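Local coordinates for protein anti-H(O) lectin 1 (Ulex europaeus, PDB 1FX5) that binds L-fucose and so recognises the O(H) blood-group determinant, as a calcium- and manganese-containing legume lectin, at residues Val31-Thr45 with Phe214-Val228. Residues are numbered along the deposited sequence; the frame is centred on the assembly and turned at random.
Unlike the reference sequence in segment 214-228: Ser217 (reference Gly). With NAG (2-acetamido-2-deoxy-beta-D-glucopyranose), chain C.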
loop_
_atom_site.group_PDB
_atom_site.type_symbol
_atom_site.label_atom_id
_atom_site.label_comp_id
_atom_site.label_asym_id
_atom_site.label_seq_id
_atom_site.Cartn_x
_atom_site.Cartn_y
_atom_site.Cartn_z
ATOM N N VAL A 31 14.066 -13.803 4.485
ATOM C CA VAL A 31 13.851 -14.106 3.066
ATOM C C VAL A 31 12.399 -14.533 2.800
ATOM O O VAL A 31 11.775 -15.191 3.639
ATOM C CB VAL A 31 14.814 -15.257 2.640
ATOM C CG1 VAL A 31 14.498 -15.797 1.247
ATOM C CG2 VAL A 31 16.230 -14.750 2.669
ATOM N N LEU A 32 11.862 -14.157 1.641
ATOM C CA LEU A 32 10.494 -14.524 1.279
ATOM C C LEU A 32 10.556 -15.867 0.527
ATOM O O LEU A 32 11.073 -15.941 -0.593
ATOM C CB LEU A 32 9.865 -13.440 0.387
ATOM C CG LEU A 32 8.514 -13.732 -0.287
ATOM C CD1 LEU A 32 7.414 -13.848 0.748
ATOM C CD2 LEU A 32 8.180 -12.623 -1.291
ATOM N N GLN A 33 10.065 -16.931 1.167
ATOM C CA GLN A 33 10.056 -18.270 0.587
ATOM C C GLN A 33 8.716 -18.526 -0.104
ATOM O O GLN A 33 7.680 -18.660 0.543
ATOM C CB GLN A 33 10.314 -19.315 1.680
ATOM C CG GLN A 33 10.576 -20.705 1.129
ATOM C CD GLN A 33 10.822 -21.726 2.208
ATOM O OE1 GLN A 33 11.938 -22.197 2.373
ATOM N NE2 GLN A 33 9.777 -22.092 2.938
ATOM N N LEU A 34 8.741 -18.631 -1.420
ATOM C CA LEU A 34 7.520 -18.853 -2.173
ATOM C C LEU A 34 6.847 -20.224 -2.033
ATOM O O LEU A 34 5.635 -20.344 -2.186
ATOM C CB LEU A 34 7.770 -18.515 -3.658
ATOM C CG LEU A 34 8.338 -17.106 -3.936
ATOM C CD1 LEU A 34 8.662 -16.923 -5.431
ATOM C CD2 LEU A 34 7.364 -16.028 -3.437
ATOM N N ASN A 35 7.626 -21.261 -1.765
ATOM C CA ASN A 35 7.062 -22.596 -1.622
ATOM C C ASN A 35 7.962 -23.388 -0.708
ATOM O O ASN A 35 9.134 -23.050 -0.553
ATOM C CB ASN A 35 6.981 -23.310 -2.988
ATOM C CG ASN A 35 8.359 -23.705 -3.549
ATOM O OD1 ASN A 35 8.783 -24.852 -3.419
ATOM N ND2 ASN A 35 9.045 -22.763 -4.197
ATOM N N LYS A 36 7.413 -24.404 -0.057
ATOM C CA LYS A 36 8.238 -25.203 0.815
ATOM C C LYS A 36 8.430 -26.578 0.194
ATOM O O LYS A 36 7.749 -26.930 -0.781
ATOM C CB LYS A 36 7.693 -25.251 2.242
ATOM C CG LYS A 36 6.268 -25.629 2.388
ATOM C CD LYS A 36 5.881 -25.564 3.861
ATOM C CE LYS A 36 6.283 -24.230 4.479
ATOM N NZ LYS A 36 5.751 -24.067 5.870
ATOM N N VAL A 37 9.472 -27.271 0.650
ATOM C CA VAL A 37 9.809 -28.606 0.171
ATOM C C VAL A 37 9.661 -29.559 1.356
ATOM O O VAL A 37 9.559 -29.123 2.512
ATOM C CB VAL A 37 11.242 -28.643 -0.390
ATOM C CG1 VAL A 37 11.348 -27.749 -1.632
ATOM C CG2 VAL A 37 12.224 -28.166 0.665
ATOM N N GLY A 38 9.654 -30.851 1.070
ATOM C CA GLY A 38 9.512 -31.855 2.113
ATOM C C GLY A 38 8.565 -32.928 1.598
ATOM O O GLY A 38 7.820 -32.686 0.636
ATOM N N ASN A 39 8.545 -34.101 2.228
ATOM C CA ASN A 39 7.652 -35.163 1.754
ATOM C C ASN A 39 6.223 -35.209 2.307
ATOM O O ASN A 39 5.409 -36.027 1.868
ATOM C CB ASN A 39 8.333 -36.543 1.755
ATOM C CG ASN A 39 9.086 -36.836 3.038
ATOM O OD1 ASN A 39 9.305 -35.949 3.867
ATOM N ND2 ASN A 39 9.504 -38.088 3.202
ATOM N N ASN A 40 5.885 -34.277 3.190
ATOM C CA ASN A 40 4.544 -34.219 3.769
ATOM C C ASN A 40 3.728 -33.107 3.063
ATOM O O ASN A 40 3.023 -32.324 3.728
ATOM C CB ASN A 40 4.654 -33.887 5.251
ATOM C CG ASN A 40 5.382 -32.580 5.482
ATOM O OD1 ASN A 40 6.273 -32.204 4.703
ATOM N ND2 ASN A 40 5.002 -31.865 6.534
ATOM N N LEU A 41 3.834 -33.027 1.734
ATOM C CA LEU A 41 3.122 -32.015 0.936
ATOM C C LEU A 41 2.447 -32.713 -0.225
ATOM O O LEU A 41 2.809 -33.838 -0.545
ATOM C CB LEU A 41 4.122 -31.009 0.346
ATOM C CG LEU A 41 4.936 -30.106 1.276
ATOM C CD1 LEU A 41 6.026 -29.444 0.457
ATOM C CD2 LEU A 41 4.050 -29.061 1.990
ATOM N N PRO A 42 1.443 -32.078 -0.849
ATOM C CA PRO A 42 0.733 -32.671 -2.002
ATOM C C PRO A 42 1.757 -32.845 -3.138
ATOM O O PRO A 42 2.793 -32.184 -3.114
ATOM C CB PRO A 42 -0.262 -31.575 -2.404
ATOM C CG PRO A 42 -0.442 -30.768 -1.158
ATOM C CD PRO A 42 0.895 -30.755 -0.493
ATOM N N ASP A 43 1.451 -33.671 -4.149
ATOM C CA ASP A 43 2.367 -33.898 -5.285
ATOM C C ASP A 43 2.722 -32.572 -5.970
ATOM O O ASP A 43 3.896 -32.315 -6.285
ATOM C CB ASP A 43 1.757 -34.859 -6.316
ATOM C CG ASP A 43 1.762 -36.317 -5.853
ATOM O OD1 ASP A 43 1.238 -37.188 -6.588
ATOM O OD2 ASP A 43 2.286 -36.608 -4.756
ATOM N N GLU A 44 1.695 -31.780 -6.276
ATOM C CA GLU A 44 1.865 -30.476 -6.918
ATOM C C GLU A 44 1.725 -29.491 -5.755
ATOM O O GLU A 44 0.636 -29.352 -5.192
ATOM C CB GLU A 44 0.783 -30.257 -7.992
ATOM C CG GLU A 44 0.985 -31.176 -9.203
ATOM C CD GLU A 44 -0.089 -31.061 -10.276
ATOM O OE1 GLU A 44 0.137 -30.400 -11.303
ATOM O OE2 GLU A 44 -1.147 -31.675 -10.120
ATOM N N THR A 45 2.808 -28.816 -5.385
ATOM C CA THR A 45 2.741 -27.877 -4.278
ATOM C C THR A 45 3.307 -26.489 -4.629
ATOM O O THR A 45 4.157 -26.369 -5.524
ATOM C CB THR A 45 3.454 -28.495 -3.038
ATOM O OG1 THR A 45 3.290 -27.645 -1.899
ATOM C CG2 THR A 45 4.928 -28.705 -3.306
ATOM N N PHE A 214 4.204 -12.547 -6.370
ATOM C CA PHE A 214 4.959 -13.660 -6.913
ATOM C C PHE A 214 4.293 -14.991 -6.569
ATOM O O PHE A 214 3.479 -15.088 -5.641
ATOM C CB PHE A 214 6.367 -13.741 -6.275
ATOM C CG PHE A 214 7.184 -12.446 -6.301
ATOM C CD1 PHE A 214 7.122 -11.545 -5.235
ATOM C CD2 PHE A 214 8.070 -12.178 -7.344
ATOM C CE1 PHE A 214 7.927 -10.404 -5.209
ATOM C CE2 PHE A 214 8.871 -11.049 -7.319
ATOM C CZ PHE A 214 8.798 -10.161 -6.252
ATOM N N SER A 215 4.703 -16.030 -7.285
ATOM C CA SER A 215 4.197 -17.382 -7.077
ATOM C C SER A 215 5.412 -18.294 -7.310
ATOM O O SER A 215 6.337 -17.937 -8.071
ATOM C CB SER A 215 3.024 -17.724 -8.029
ATOM O OG SER A 215 3.437 -18.279 -9.274
ATOM N N GLY A 216 5.454 -19.422 -6.606
ATOM C CA GLY A 216 6.549 -20.360 -6.747
ATOM C C GLY A 216 5.939 -21.736 -6.582
ATOM O O GLY A 216 4.973 -21.876 -5.826
ATOM N N SER A 217 6.462 -22.747 -7.282
ATOM C CA SER A 217 5.910 -24.080 -7.153
ATOM C C SER A 217 6.905 -25.153 -7.562
ATOM O O SER A 217 7.930 -24.855 -8.183
ATOM C CB SER A 217 4.595 -24.216 -7.938
ATOM O OG SER A 217 4.825 -24.076 -9.314
ATOM N N THR A 218 6.598 -26.395 -7.180
ATOM C CA THR A 218 7.433 -27.551 -7.470
ATOM C C THR A 218 6.605 -28.857 -7.510
ATOM O O THR A 218 5.395 -28.843 -7.258
ATOM C CB THR A 218 8.576 -27.634 -6.443
ATOM O OG1 THR A 218 9.596 -28.532 -6.914
ATOM C CG2 THR A 218 8.042 -28.082 -5.085
ATOM N N TYR A 219 7.255 -29.978 -7.803
ATOM C CA TYR A 219 6.572 -31.274 -7.886
ATOM C C TYR A 219 7.350 -32.358 -7.116
ATOM O O TYR A 219 8.574 -32.199 -6.964
ATOM C CB TYR A 219 6.517 -31.617 -9.368
ATOM C CG TYR A 219 5.706 -32.813 -9.702
ATOM C CD1 TYR A 219 6.326 -33.988 -10.124
ATOM C CD2 TYR A 219 4.323 -32.785 -9.587
ATOM C CE1 TYR A 219 5.598 -35.093 -10.420
ATOM C CE2 TYR A 219 3.577 -33.894 -9.882
ATOM C CZ TYR A 219 4.223 -35.048 -10.298
ATOM O OH TYR A 219 3.498 -36.166 -10.611
ATOM N N ILE A 220 6.692 -33.447 -6.653
ATOM C CA ILE A 220 7.420 -34.519 -5.899
ATOM C C ILE A 220 8.471 -35.210 -6.723
ATOM O O ILE A 220 8.239 -35.519 -7.892
ATOM C CB ILE A 220 6.571 -35.716 -5.356
ATOM C CG1 ILE A 220 5.184 -35.745 -5.961
ATOM C CG2 ILE A 220 6.636 -35.788 -3.828
ATOM C CD1 ILE A 220 5.172 -36.267 -7.344
ATOM N N GLY A 221 9.609 -35.489 -6.097
ATOM C CA GLY A 221 10.684 -36.159 -6.808
ATOM C C GLY A 221 11.658 -35.223 -7.488
ATOM O O GLY A 221 12.731 -35.648 -7.911
ATOM N N ARG A 222 11.299 -33.948 -7.605
ATOM C CA ARG A 222 12.172 -32.968 -8.248
ATOM C C ARG A 222 11.987 -31.612 -7.585
ATOM O O ARG A 222 12.102 -30.561 -8.222
ATOM C CB ARG A 222 11.911 -32.915 -9.773
ATOM C CG ARG A 222 10.513 -33.320 -10.241
ATOM C CD ARG A 222 10.520 -34.251 -11.499
ATOM N NE ARG A 222 11.320 -33.687 -12.576
ATOM C CZ ARG A 222 11.573 -34.259 -13.752
ATOM N NH1 ARG A 222 11.089 -35.448 -14.067
ATOM N NH2 ARG A 222 12.357 -33.624 -14.616
ATOM N N GLN A 223 11.798 -31.662 -6.274
ATOM C CA GLN A 223 11.587 -30.487 -5.462
ATOM C C GLN A 223 12.711 -29.495 -5.364
ATOM O O GLN A 223 13.869 -29.860 -5.297
ATOM C CB GLN A 223 11.171 -30.880 -4.044
ATOM C CG GLN A 223 9.882 -31.685 -3.968
ATOM C CD GLN A 223 9.432 -31.905 -2.526
ATOM O OE1 GLN A 223 10.244 -31.867 -1.594
ATOM N NE2 GLN A 223 8.138 -32.111 -2.335
ATOM N N ALA A 224 12.326 -28.226 -5.330
ATOM C CA ALA A 224 13.248 -27.106 -5.220
ATOM C C ALA A 224 12.475 -25.954 -4.571
ATOM O O ALA A 224 11.241 -25.876 -4.692
ATOM C CB ALA A 224 13.758 -26.693 -6.588
ATOM N N THR A 225 13.168 -25.133 -3.794
ATOM C CA THR A 225 12.536 -24.000 -3.142
ATOM C C THR A 225 12.984 -22.736 -3.930
ATOM O O THR A 225 14.088 -22.702 -4.478
ATOM C CB THR A 225 12.899 -23.950 -1.637
ATOM O OG1 THR A 225 12.243 -22.822 -1.025
ATOM C CG2 THR A 225 14.408 -23.846 -1.451
ATOM N N HIS A 226 12.099 -21.742 -4.051
ATOM C CA HIS A 226 12.388 -20.504 -4.785
ATOM C C HIS A 226 12.267 -19.378 -3.775
ATOM O O HIS A 226 11.198 -19.196 -3.189
ATOM C CB HIS A 226 11.383 -20.363 -5.943
ATOM C CG HIS A 226 11.375 -21.545 -6.865
ATOM N ND1 HIS A 226 10.598 -22.662 -6.635
ATOM C CD2 HIS A 226 12.119 -21.823 -7.962
ATOM C CE1 HIS A 226 10.871 -23.583 -7.546
ATOM N NE2 HIS A 226 11.791 -23.100 -8.365
ATOM N N GLU A 227 13.337 -18.589 -3.637
ATOM C CA GLU A 227 13.398 -17.479 -2.685
ATOM C C GLU A 227 13.753 -16.071 -3.171
ATOM O O GLU A 227 14.682 -15.885 -3.951
ATOM C CB GLU A 227 14.357 -17.914 -1.582
ATOM C CG GLU A 227 13.825 -19.153 -0.888
ATOM C CD GLU A 227 14.871 -19.958 -0.175
ATOM O OE1 GLU A 227 14.742 -20.138 1.037
ATOM O OE2 GLU A 227 15.806 -20.459 -0.819
ATOM N N VAL A 228 13.026 -15.084 -2.660
ATOM C CA VAL A 228 13.237 -13.693 -3.028
ATOM C C VAL A 228 13.927 -12.977 -1.884
ATOM O O VAL A 228 13.494 -13.090 -0.726
ATOM C CB VAL A 228 11.887 -12.991 -3.368
ATOM C CG1 VAL A 228 12.118 -11.523 -3.708
ATOM C CG2 VAL A 228 11.200 -13.697 -4.554
HETATM C C1 NAG C . 0.324 -26.425 1.775
HETATM C C2 NAG C . -0.462 -27.125 0.653
HETATM C C3 NAG C . -1.708 -27.788 1.270
HETATM C C4 NAG C . -1.290 -28.775 2.382
HETATM C C5 NAG C . -0.396 -28.053 3.415
HETATM C C6 NAG C . 0.219 -29.012 4.432
HETATM C C7 NAG C . -0.133 -26.048 -1.511
HETATM C C8 NAG C . -0.682 -25.061 -2.532
HETATM N N2 NAG C . -0.865 -26.205 -0.403
HETATM O O3 NAG C . -2.449 -28.474 0.235
HETATM O O4 NAG C . -2.470 -29.295 3.050
HETATM O O5 NAG C . 0.714 -27.389 2.767
HETATM O O6 NAG C . 0.802 -30.143 3.787
HETATM O O7 NAG C . 0.949 -26.606 -1.688
HETATM O O HOH W 1 5.636 -32.186 -3.726
#
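Gln223 reaches across to Gly38 and holds the loop 34-43 by its backbone. Its CB lies against Val37 CG1, and with CG turned away from its own carbonyl carbon (chi1 -60°) the extended chain carries the amide to the glycine. Gln223 CD comes 3.6 Å from Gly38 O. At the tip OE1 accepts the nearly straight bond from Gly38 N at 2.9 Å, while NE2 donates to Gly38 O at 3.0 Å, in the plane of its own amide but from above the carbonyl plane of the glycine. The same NE2 also donates to a water that in turn bonds Pro42 O, so one amide links the middle of the loop directly, and its far end through the water.

On either side of this grip the backbones pair as antiparallel strands. Leu32 and Val228 exchange two bonds, and Leu34 N continues the ladder to His226 O; beyond it a side chain takes over, Thr225 OG1 donating to Asn35 O at 3.2 Å. Inward, Leu34 packs CB on Gly216 CA, 3.8 Å away, and sends CD2 to Phe214 CB and CD1 to Val228 CG2. At the other end Thr45 and Thr218 form the second hydrogen-bonded pair, their CG2 methyls 3.6 Å apart. Beside them Glu44 CG meets the edge of the Tyr219 ring, and its carboxylate goes on to a salt bridge with Arg102.

Turned away from the backbone N (chi1 -174°), Thr45 OG1 donates to NAG O7 at 2.6 Å; Leu41 and Pro42 also touch this sugar, and Gly46 N binds it too. The loop thus lines one side of a glycan probably attached at Asn23, and ties it to the legume-lectin beta framework: strand 32-33 lies between strands 25-26 and 224-236, and strand 44-59 pairs with strand 209-219, itself paired with strand 88-94.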